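PDB 3RJU: beta-lactamase/D-alanine Carboxypeptidase from Yersinia pestis, which probably acts as a serine hydrolase of the beta-lactamase/D-alanine carboxypeptidase type, cleaving amide bonds in penicillin-like compounds or cell-wall peptides. Local coordinates for residues 57-62 / 228-233. Sequence-based numbering, arbitrary orientation.
Sequences LIRIAS and GIYSTP
Ile229 O is gripped twice: Ile60 N donates to it over 3.1 Å, with an N-H...O angle of 163°, and a water donates to it at 2.7 Å while accepting from Ala61 N. That water carries the backbone link one residue beyond the direct bonds. Ile58 and Ser231 form the antiparallel hydrogen-bonded pair, Ile58 N reaching Ser231 O at 2.8 Å and Ser231 N returning to Ile58 O at 2.9 Å. Arg59 and Tyr230 make the adjacent non-hydrogen-bonded pair, and their side chains run side by side in the same direction. The guanidinium and ring planes are 41° apart, so this is no parallel stack; Tyr230 CE1 lies 3.6 Å above one guanidinium face, toward its rim. A second water sits over the centre of one ring face, accepting from Arg59 NH1 and donating to Gly228 O. Beyond the pair, Arg59 NH2 bonds to the carbonyls of Ser215 and Arg216, and Tyr230 OH to that of Gly218. With CG roughly anti to the backbone N (chi1 -151°), the Leu57 side chain reaches the second segment, where CD2 lies 3.8 Å from Tyr230 CD1. Ile60 CD1 meets Ile229 CG2 at 3.8 Å, and both side chains also touch Met67 of helix 64-77. From this buried two-stranded antiparallel sheet the first strand runs on within a few residues to Ser62, whose OG bonds to Lys65 NZ and to a bound citrate, probably from the crystallisation liquor; the pattern is consistent with the SxxK nucleophile site of the serine beta-lactamase and penicillin-binding protein fold.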
loop_
_atom_site.group_PDB
_atom_site.type_symbol
_atom_site.label_atom_id
_atom_site.label_comp_id
_atom_site.label_asym_id
_atom_site.label_seq_id
_atom_site.Cartn_x
_atom_site.Cartn_y
_atom_site.Cartn_z
ATOM N N LEU A 57 -14.078 6.502 6.992
ATOM C CA LEU A 57 -12.621 6.595 7.057
ATOM C C LEU A 57 -12.048 5.222 7.354
ATOM O O LEU A 57 -12.581 4.464 8.178
ATOM C CB LEU A 57 -12.143 7.620 8.101
ATOM C CG LEU A 57 -10.789 8.268 7.771
ATOM C CD1 LEU A 57 -10.921 9.189 6.560
ATOM C CD2 LEU A 57 -10.211 9.030 8.966
ATOM N N ILE A 58 -10.944 4.916 6.694
ATOM C CA ILE A 58 -10.271 3.638 6.871
ATOM C C ILE A 58 -8.769 3.882 7.002
ATOM O O ILE A 58 -8.263 4.916 6.542
ATOM C CB ILE A 58 -10.526 2.701 5.673
ATOM C CG1 ILE A 58 -9.963 3.289 4.372
ATOM C CG2 ILE A 58 -12.024 2.433 5.514
ATOM C CD1 ILE A 58 -10.214 2.409 3.135
ATOM N N ARG A 59 -8.064 2.945 7.631
ATOM C CA ARG A 59 -6.607 2.900 7.514
ATOM C C ARG A 59 -6.258 2.001 6.337
ATOM O O ARG A 59 -6.651 0.819 6.315
ATOM C CB ARG A 59 -5.962 2.336 8.783
ATOM C CG ARG A 59 -6.292 3.129 10.053
ATOM C CD ARG A 59 -5.452 2.628 11.218
ATOM N NE ARG A 59 -5.846 3.183 12.515
ATOM C CZ ARG A 59 -5.267 4.232 13.100
ATOM N NH1 ARG A 59 -4.258 4.879 12.513
ATOM N NH2 ARG A 59 -5.688 4.626 14.293
ATOM N N ILE A 60 -5.542 2.531 5.344
ATOM C CA ILE A 60 -5.173 1.664 4.224
ATOM C C ILE A 60 -3.906 0.856 4.504
ATOM O O ILE A 60 -3.531 -0.016 3.716
ATOM C CB ILE A 60 -5.067 2.426 2.868
ATOM C CG1 ILE A 60 -3.842 3.355 2.836
ATOM C CG2 ILE A 60 -6.360 3.212 2.587
ATOM C CD1 ILE A 60 -3.646 4.026 1.457
ATOM N N ALA A 61 -3.262 1.136 5.634
ATOM C CA ALA A 61 -2.057 0.415 6.020
ATOM C C ALA A 61 -1.074 0.423 4.850
ATOM O O ALA A 61 -0.880 1.464 4.235
ATOM C CB ALA A 61 -2.386 -1.022 6.499
ATOM N N SER A 62 -0.480 -0.720 4.511
ATOM C CA SER A 62 0.634 -0.727 3.546
ATOM C C SER A 62 0.268 -0.454 2.080
ATOM O O SER A 62 1.148 -0.416 1.212
ATOM C CB SER A 62 1.462 -2.010 3.674
ATOM O OG SER A 62 2.066 -2.071 4.957
ATOM N N GLY A 228 0.903 4.791 7.077
ATOM C CA GLY A 228 0.045 5.654 7.878
ATOM C C GLY A 228 -1.205 6.241 7.244
ATOM O O GLY A 228 -2.003 6.871 7.931
ATOM N N ILE A 229 -1.374 6.082 5.936
ATOM C CA ILE A 229 -2.395 6.864 5.238
ATOM C C ILE A 229 -3.820 6.433 5.601
ATOM O O ILE A 229 -4.141 5.250 5.609
ATOM C CB ILE A 229 -2.169 6.883 3.689
ATOM C CG1 ILE A 229 -0.882 7.644 3.346
ATOM C CG2 ILE A 229 -3.387 7.491 2.954
ATOM C CD1 ILE A 229 -0.530 7.586 1.865
ATOM N N TYR A 230 -4.648 7.405 5.955
ATOM C CA TYR A 230 -6.087 7.197 6.068
ATOM C C TYR A 230 -6.725 7.542 4.733
ATOM O O TYR A 230 -6.275 8.453 4.038
ATOM C CB TYR A 230 -6.693 8.110 7.108
ATOM C CG TYR A 230 -6.188 7.987 8.522
ATOM C CD1 TYR A 230 -6.871 7.201 9.463
ATOM C CD2 TYR A 230 -5.074 8.707 8.956
ATOM C CE1 TYR A 230 -6.446 7.117 10.769
ATOM C CE2 TYR A 230 -4.637 8.622 10.287
ATOM C CZ TYR A 230 -5.337 7.849 11.183
ATOM O OH TYR A 230 -4.917 7.770 12.496
ATOM N N SER A 231 -7.801 6.845 4.384
ATOM C CA SER A 231 -8.538 7.190 3.178
ATOM C C SER A 231 -10.015 6.815 3.335
ATOM O O SER A 231 -10.507 6.632 4.469
ATOM C CB SER A 231 -7.901 6.520 1.950
ATOM O OG SER A 231 -8.437 7.030 0.738
ATOM N N THR A 232 -10.721 6.685 2.216
ATOM C CA THR A 232 -12.102 6.207 2.237
ATOM C C THR A 232 -12.284 5.316 1.021
ATOM O O THR A 232 -11.483 5.379 0.076
ATOM C CB THR A 232 -13.103 7.365 2.103
ATOM O OG1 THR A 232 -12.846 8.046 0.862
ATOM C CG2 THR A 232 -12.995 8.352 3.283
ATOM N N PRO A 233 -13.332 4.487 1.015
ATOM C CA PRO A 233 -13.555 3.700 -0.195
ATOM C C PRO A 233 -13.679 4.576 -1.452
ATOM O O PRO A 233 -13.088 4.243 -2.478
ATOM C CB PRO A 233 -14.868 2.969 0.110
ATOM C CG PRO A 233 -14.806 2.770 1.635
ATOM C CD PRO A 233 -14.232 4.090 2.115
HETATM O O HOH W 1 -3.657 5.059 9.621
HETATM O O HOH W 2 -3.134 3.508 7.443
#